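Long-range contacts in transcobalamin-1 (Homo sapiens, PDB 4KKI), which binds vitamin B12 with femtomolar affinity and protects it from the acidic environment of the stomach while carrying it: residues 61-66 with 102-107; 159-164 with 205-210. All blocks are in the same frame, centred on the assembly; numbering follows the deposited sequence.

Contact 1: residues 61-66 with 102-107; sequences LKLVGI and LGVCRN
Two nitrogen donors face each other here without a bond: Lys62 NZ stops 3.4 Å from Asn107 ND2, and neither can accept from the other. The amide oxygen is turned elsewhere, since Asn107 OD1 takes a weak hydrogen bond from the backbone N of Glu110. The same amide points ND2 at the lysine nitrogen, a pairing that is likely to be unfavourable or at best neutral. The lysine reaches this point by way of Val104. Its chain is bent at two places, CD lying between the usual staggered positions (chi2 -126°) and CE turned back by chi3 of -66°, and CE passes 4.2 Å from Val104 CB. Nearer the backbone, Lys62 CB rests on both valine methyls, with Val104 CG2 the closer at 3.9 Å. Val104 CG1, anti to its own backbone N, serves two neighbours: it lies 3.8 Å from Lys62 O and 4.0 Å from Leu63 CD1, the leucine and valine side chains crossing at about a right angle.

The carbonyl beside that methyl belongs to a Schellman motif, which ends helix 55-63 in the alpha domain, an alpha6-alpha6 helical barrel. Gly65 is its C-prime residue, with a phi of 72°; Gly65 N bonds to Lys62 O and Ile66 N to Leu61 O. Leu61 O also accepts from Val64 N, and its two donors come from opposite faces of the carbonyl plane. The other segment has just left helix 92-102 at Gly103. Cys105 pins it covalently to Cys308, and its SG lies 4.2 Å from Lys62 NZ. Leu63 also packs against Pro292 of helix 284-294 and against Phe299, its side chain about 13 Å from the bound cyanocobalamin.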
ATOM      1  N   LEU A  61       4.843  12.915  -3.231  1.00 39.80           N
ATOM      2  CA  LEU A  61       5.667  14.039  -3.662  1.00 46.82           C
ATOM      3  C   LEU A  61       5.676  15.191  -2.659  1.00 45.02           C
ATOM      4  O   LEU A  61       6.736  15.731  -2.335  1.00 43.55           O
ATOM      5  CB  LEU A  61       5.201  14.534  -5.033  1.00 47.25           C
ATOM      6  CG  LEU A  61       5.445  13.539  -6.169  1.00 44.31           C
ATOM      7  CD1 LEU A  61       4.708  13.950  -7.430  1.00 41.86           C
ATOM      8  CD2 LEU A  61       6.937  13.408  -6.436  1.00 35.55           C
ATOM      9  N   LYS A  62       4.498  15.569  -2.174  1.00 42.37           N
ATOM     10  CA  LYS A  62       4.387  16.681  -1.234  1.00 52.13           C
ATOM     11  C   LYS A  62       5.116  16.361   0.068  1.00 51.72           C
ATOM     12  O   LYS A  62       5.654  17.251   0.729  1.00 52.06           O
ATOM     13  CB  LYS A  62       2.916  17.024  -0.969  1.00 50.43           C
ATOM     14  CG  LYS A  62       2.166  17.502  -2.207  1.00 58.07           C
ATOM     15  CD  LYS A  62       1.490  18.846  -1.984  1.00 65.29           C
ATOM     16  CE  LYS A  62       0.375  18.752  -0.957  1.00 68.22           C
ATOM     17  NZ  LYS A  62      -0.290  20.071  -0.759  1.00 78.05           N
ATOM     18  N   LEU A  63       5.148  15.079   0.411  1.00 50.85           N
ATOM     19  CA  LEU A  63       5.797  14.615   1.628  1.00 49.87           C
ATOM     20  C   LEU A  63       7.310  14.841   1.601  1.00 46.91           C
ATOM     21  O   LEU A  63       7.936  15.033   2.644  1.00 45.12           O
ATOM     22  CB  LEU A  63       5.486  13.135   1.840  1.00 56.99           C
ATOM     23  CG  LEU A  63       5.574  12.617   3.271  1.00 59.44           C
ATOM     24  CD1 LEU A  63       4.786  13.512   4.214  1.00 58.74           C
ATOM     25  CD2 LEU A  63       5.045  11.199   3.311  1.00 52.11           C
ATOM     26  N   VAL A  64       7.893  14.821   0.407  1.00 43.25           N
ATOM     27  CA  VAL A  64       9.324  15.070   0.257  1.00 38.60           C
ATOM     28  C   VAL A  64       9.599  16.471  -0.300  1.00 38.78           C
ATOM     29  O   VAL A  64      10.682  16.746  -0.817  1.00 49.95           O
ATOM     30  CB  VAL A  64      10.005  13.992  -0.615  1.00 38.46           C
ATOM     31  CG1 VAL A  64       9.796  12.616  -0.001  1.00 40.12           C
ATOM     32  CG2 VAL A  64       9.462  14.023  -2.033  1.00 29.91           C
ATOM     33  N   GLY A  65       8.612  17.352  -0.185  1.00 43.26           N
ATOM     34  CA  GLY A  65       8.774  18.736  -0.590  1.00 45.40           C
ATOM     35  C   GLY A  65       8.833  18.903  -2.093  1.00 52.46           C
ATOM     36  O   GLY A  65       9.599  19.711  -2.613  1.00 60.02           O
ATOM     37  N   ILE A  66       8.025  18.124  -2.799  1.00 50.03           N
ATOM     38  CA  ILE A  66       7.958  18.228  -4.247  1.00 44.57           C
ATOM     39  C   ILE A  66       6.532  18.504  -4.705  1.00 50.38           C
ATOM     40  O   ILE A  66       5.600  17.786  -4.343  1.00 51.81           O
ATOM     41  CB  ILE A  66       8.464  16.953  -4.933  1.00 47.48           C
ATOM     42  CG1 ILE A  66       9.946  16.731  -4.630  1.00 47.65           C
ATOM     43  CG2 ILE A  66       8.248  17.041  -6.432  1.00 46.81           C
ATOM     44  CD1 ILE A  66      10.514  15.488  -5.285  1.00 49.25           C
ATOM     45  N   LEU A 102      -4.317  15.950   0.805  1.00 46.49           N
ATOM     46  CA  LEU A 102      -4.787  17.332   0.810  1.00 47.70           C
ATOM     47  C   LEU A 102      -4.213  18.137   1.973  1.00 41.48           C
ATOM     48  O   LEU A 102      -4.212  19.366   1.943  1.00 50.13           O
ATOM     49  CB  LEU A 102      -6.319  17.387   0.849  1.00 47.78           C
ATOM     50  CG  LEU A 102      -7.074  17.034  -0.435  1.00 50.95           C
ATOM     51  CD1 LEU A 102      -8.570  16.934  -0.168  1.00 40.56           C
ATOM     52  CD2 LEU A 102      -6.792  18.058  -1.528  1.00 45.94           C
ATOM     53  N   GLY A 103      -3.723  17.444   2.995  1.00 43.39           N
ATOM     54  CA  GLY A 103      -3.286  18.116   4.203  1.00 50.24           C
ATOM     55  C   GLY A 103      -1.866  17.830   4.646  1.00 58.61           C
ATOM     56  O   GLY A 103      -1.569  17.912   5.839  1.00 68.86           O
ATOM     57  N   VAL A 104      -0.991  17.494   3.699  1.00 54.53           N
ATOM     58  CA  VAL A 104       0.424  17.279   4.000  1.00 57.72           C
ATOM     59  C   VAL A 104       0.984  18.537   4.650  1.00 63.35           C
ATOM     60  O   VAL A 104       1.753  18.477   5.612  1.00 65.05           O
ATOM     61  CB  VAL A 104       1.241  16.964   2.729  1.00 53.97           C
ATOM     62  CG1 VAL A 104       2.707  16.746   3.074  1.00 48.56           C
ATOM     63  CG2 VAL A 104       0.680  15.750   2.021  1.00 57.21           C
ATOM     64  N   CYS A 105       0.571  19.679   4.113  1.00 57.06           N
ATOM     65  CA  CYS A 105       0.917  20.980   4.663  1.00 62.87           C
ATOM     66  C   CYS A 105      -0.218  21.959   4.381  1.00 65.71           C
ATOM     67  O   CYS A 105      -1.090  21.687   3.554  1.00 66.75           O
ATOM     68  CB  CYS A 105       2.226  21.479   4.055  1.00 61.49           C
ATOM     69  SG  CYS A 105       2.350  21.233   2.268  1.00 82.53           S
ATOM     70  N   ARG A 106      -0.211  23.095   5.066  1.00 71.71           N
ATOM     71  CA  ARG A 106      -1.283  24.072   4.905  1.00 78.40           C
ATOM     72  C   ARG A 106      -1.228  24.768   3.551  1.00 79.27           C
ATOM     73  O   ARG A 106      -0.234  25.406   3.205  1.00 84.43           O
ATOM     74  CB  ARG A 106      -1.253  25.107   6.029  1.00 85.12           C
ATOM     75  CG  ARG A 106      -2.300  26.198   5.902  1.00 93.69           C
ATOM     76  CD  ARG A 106      -3.339  26.103   7.005  1.00100.74           C
ATOM     77  NE  ARG A 106      -4.283  27.214   6.952  1.00113.00           N
ATOM     78  CZ  ARG A 106      -4.071  28.401   7.512  1.00119.95           C
ATOM     79  NH1 ARG A 106      -2.943  28.632   8.171  1.00122.72           N
ATOM     80  NH2 ARG A 106      -4.985  29.357   7.414  1.00120.81           N
ATOM     81  N   ASN A 107      -2.307  24.633   2.786  1.00 74.21           N
ATOM     82  CA  ASN A 107      -2.454  25.352   1.528  1.00 76.46           C
ATOM     83  C   ASN A 107      -3.926  25.568   1.206  1.00 80.49           C
ATOM     84  O   ASN A 107      -4.799  25.223   2.004  1.00 83.81           O
ATOM     85  CB  ASN A 107      -1.756  24.611   0.387  1.00 74.06           C
ATOM     86  CG  ASN A 107      -2.415  23.288   0.057  1.00 75.65           C
ATOM     87  OD1 ASN A 107      -3.061  22.674   0.905  1.00 93.70           O
ATOM     88  ND2 ASN A 107      -2.248  22.838  -1.181  1.00 72.71           N
TER

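Contact 2: residues 159-164 with 205-210; sequences GNYSTA and GQIKAD
Thr163 presents both branches of its side chain to the extended run Ile207-Ala209, just where helix 163-169 begins behind its N-cap, Ser162, whose OG accepts from Glu165 N. Both segments belong to the helical alpha domain, and the extended run follows helix 185-203. Side chains alternate along it: Ile207 and Ala209 start toward the threonine, Lys208 away.

The threonine's chi1 of 61° sets OG1 between the backbone N and the carbonyl carbon, which leaves CG2 anti to the carbonyl carbon. OG1 thereby faces Ala209 CB, while CG2 mainly meets Ile207, with Ala209 CB a little farther off. CG2 lies 3.7 Å from Ile207 CG2, and these side chains slide past each other in opposite directions. OG1 comes within 3.2 Å of Ala209 CB, a snug carbon-oxygen approach without a hydrogen bond; the methyl lies 4.0 Å from Thr163 CB as well. An alanine in place of Thr163 would probably leave Ile207 CG2 without its methyl neighbour and the water at Asp210 N without its hydroxyl anchor.

Ile207 divides its contacts in a similar way. Its CG2, anti to the backbone N, serves the threonine, while CG1, anti to the carbonyl carbon (chi1 -76°), approaches the phenol of Tyr161 at 3.9 Å from OH. The methylene meets the ring obliquely, 4.3 Å from Tyr161 CZ. The tyrosine side chain also packs on Leu154 and Cys155 of helix 144-156 and on Val198 of helix 185-203.

Polar linkage between the segments runs through one water. It stands 2.7 Å from Thr163 OG1 and accepts from Asp210 N at 2.9 Å.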
ATOM      1  N   GLY A 159      -9.339  14.170  14.163  1.00 56.64           N
ATOM      2  CA  GLY A 159     -10.659  13.603  13.976  1.00 48.35           C
ATOM      3  C   GLY A 159     -11.073  12.829  15.209  1.00 54.76           C
ATOM      4  O   GLY A 159     -10.236  12.500  16.050  1.00 62.19           O
ATOM      5  N   ASN A 160     -12.362  12.535  15.323  1.00 56.59           N
ATOM      6  CA  ASN A 160     -12.871  11.816  16.482  1.00 60.95           C
ATOM      7  C   ASN A 160     -12.797  10.304  16.290  1.00 62.31           C
ATOM      8  O   ASN A 160     -13.433   9.749  15.394  1.00 62.74           O
ATOM      9  CB  ASN A 160     -14.303  12.253  16.802  1.00 75.98           C
ATOM     10  CG  ASN A 160     -14.716  11.909  18.222  1.00 93.32           C
ATOM     11  OD1 ASN A 160     -14.480  10.800  18.703  1.00 93.24           O
ATOM     12  ND2 ASN A 160     -15.333  12.867  18.905  1.00101.67           N
ATOM     13  N   TYR A 161     -12.009   9.648  17.133  1.00 58.08           N
ATOM     14  CA  TYR A 161     -11.874   8.198  17.098  1.00 58.74           C
ATOM     15  C   TYR A 161     -11.678   7.665  18.512  1.00 62.11           C
ATOM     16  O   TYR A 161     -11.134   8.356  19.373  1.00 61.21           O
ATOM     17  CB  TYR A 161     -10.699   7.781  16.206  1.00 55.14           C
ATOM     18  CG  TYR A 161      -9.351   8.280  16.682  1.00 61.39           C
ATOM     19  CD1 TYR A 161      -8.912   9.557  16.361  1.00 65.46           C
ATOM     20  CD2 TYR A 161      -8.517   7.473  17.450  1.00 52.41           C
ATOM     21  CE1 TYR A 161      -7.685  10.020  16.791  1.00 68.20           C
ATOM     22  CE2 TYR A 161      -7.285   7.929  17.885  1.00 50.55           C
ATOM     23  CZ  TYR A 161      -6.875   9.205  17.551  1.00 61.77           C
ATOM     24  OH  TYR A 161      -5.656   9.678  17.975  1.00 57.22           O
ATOM     25  N   SER A 162     -12.126   6.438  18.749  1.00 64.04           N
ATOM     26  CA  SER A 162     -11.979   5.821  20.060  1.00 61.57           C
ATOM     27  C   SER A 162     -10.643   5.098  20.173  1.00 60.91           C
ATOM     28  O   SER A 162     -10.355   4.188  19.397  1.00 65.75           O
ATOM     29  CB  SER A 162     -13.122   4.842  20.324  1.00 66.54           C
ATOM     30  OG  SER A 162     -12.938   4.174  21.560  1.00 71.70           O
ATOM     31  N   THR A 163      -9.827   5.509  21.139  1.00 48.74           N
ATOM     32  CA  THR A 163      -8.551   4.852  21.378  1.00 45.89           C
ATOM     33  C   THR A 163      -8.782   3.435  21.889  1.00 53.98           C
ATOM     34  O   THR A 163      -7.995   2.530  21.615  1.00 57.48           O
ATOM     35  CB  THR A 163      -7.692   5.620  22.395  1.00 57.42           C
ATOM     36  OG1 THR A 163      -8.388   5.695  23.644  1.00 79.17           O
ATOM     37  CG2 THR A 163      -7.401   7.025  21.893  1.00 51.73           C
ATOM     38  N   ALA A 164      -9.869   3.255  22.633  1.00 55.15           N
ATOM     39  CA  ALA A 164     -10.255   1.938  23.123  1.00 52.97           C
ATOM     40  C   ALA A 164     -10.537   1.011  21.949  1.00 56.36           C
ATOM     41  O   ALA A 164     -10.192  -0.170  21.981  1.00 51.85           O
ATOM     42  CB  ALA A 164     -11.475   2.044  24.021  1.00 46.97           C
ATOM     43  N   GLY A 205      -1.376  16.948  24.161  1.00 77.78           N
ATOM     44  CA  GLY A 205      -2.673  17.235  24.746  1.00 91.71           C
ATOM     45  C   GLY A 205      -3.825  17.013  23.785  1.00 92.46           C
ATOM     46  O   GLY A 205      -4.958  17.402  24.064  1.00104.09           O
ATOM     47  N   GLN A 206      -3.538  16.376  22.653  1.00 76.63           N
ATOM     48  CA  GLN A 206      -4.530  16.208  21.596  1.00 74.32           C
ATOM     49  C   GLN A 206      -5.673  15.264  21.960  1.00 73.51           C
ATOM     50  O   GLN A 206      -6.836  15.560  21.691  1.00 82.72           O
ATOM     51  CB  GLN A 206      -3.866  15.739  20.299  1.00 80.31           C
ATOM     52  CG  GLN A 206      -3.453  16.861  19.360  1.00 92.81           C
ATOM     53  CD  GLN A 206      -2.278  17.662  19.880  1.00101.68           C
ATOM     54  OE1 GLN A 206      -1.122  17.323  19.624  1.00103.29           O
ATOM     55  NE2 GLN A 206      -2.568  18.733  20.610  1.00105.74           N
ATOM     56  N   ILE A 207      -5.345  14.129  22.566  1.00 69.28           N
ATOM     57  CA  ILE A 207      -6.341  13.090  22.803  1.00 79.61           C
ATOM     58  C   ILE A 207      -6.268  12.495  24.208  1.00 85.08           C
ATOM     59  O   ILE A 207      -5.189  12.161  24.695  1.00100.34           O
ATOM     60  CB  ILE A 207      -6.227  11.965  21.745  1.00 88.06           C
ATOM     61  CG1 ILE A 207      -6.818  12.429  20.414  1.00 95.03           C
ATOM     62  CG2 ILE A 207      -6.935  10.704  22.207  1.00 93.77           C
ATOM     63  CD1 ILE A 207      -8.279  12.819  20.503  1.00101.09           C
ATOM     64  N   LYS A 208      -7.424  12.374  24.853  1.00 74.60           N
ATOM     65  CA  LYS A 208      -7.516  11.722  26.152  1.00 81.98           C
ATOM     66  C   LYS A 208      -7.917  10.258  25.986  1.00 78.62           C
ATOM     67  O   LYS A 208      -8.581   9.895  25.014  1.00 80.91           O
ATOM     68  CB  LYS A 208      -8.532  12.443  27.041  1.00 90.94           C
ATOM     69  CG  LYS A 208      -8.215  13.909  27.286  1.00102.31           C
ATOM     70  CD  LYS A 208      -9.301  14.571  28.119  1.00111.58           C
ATOM     71  CE  LYS A 208      -9.006  16.045  28.346  1.00115.54           C
ATOM     72  NZ  LYS A 208     -10.083  16.715  29.125  1.00118.41           N
ATOM     73  N   ALA A 209      -7.513   9.422  26.937  1.00 74.09           N
ATOM     74  CA  ALA A 209      -7.839   7.999  26.896  1.00 62.65           C
ATOM     75  C   ALA A 209      -7.790   7.379  28.285  1.00 63.75           C
ATOM     76  O   ALA A 209      -7.287   7.991  29.228  1.00 69.53           O
ATOM     77  CB  ALA A 209      -6.889   7.267  25.965  1.00 52.58           C
ATOM     78  N   ASP A 210      -8.315   6.164  28.406  1.00 65.98           N
ATOM     79  CA  ASP A 210      -8.207   5.416  29.650  1.00 74.27           C
ATOM     80  C   ASP A 210      -6.735   5.177  29.948  1.00 72.51           C
ATOM     81  O   ASP A 210      -5.995   4.698  29.090  1.00 75.72           O
ATOM     82  CB  ASP A 210      -8.945   4.079  29.549  1.00 85.62           C
ATOM     83  CG  ASP A 210     -10.449   4.247  29.458  1.00 99.24           C
ATOM     84  OD1 ASP A 210     -10.970   5.248  29.994  1.00100.26           O
ATOM     85  OD2 ASP A 210     -11.109   3.375  28.855  1.00107.29           O
TER
HETATM   86  O   HOH W   1      -9.553   5.119  26.011  1.00 56.24           O

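Overall arrangement
From the N terminus, contact 1 comes first: the chain leaves helix 55-63, runs through helices 69-85 and 92-102, and returns at 102-107 to close a largely helical loop. Past helices 111-115, 118-135 and 144-156, contact 2 opens at 159-164 and closes at 205-210, enclosing the rest of helix 163-169, the short hairpin 178-183 and helix 185-203. The two loops therefore follow in series, neither nesting nor crossing. The centres of contact 1 and contact 2 are 25 Å apart. The nearest atoms of contact 1 and contact 2 are about 12 Å apart, so the two do not touch. Both join helix ends to inter-helix connections within the alpha domain, contact 1 being buried and contact 2 only partly so, near a glycan.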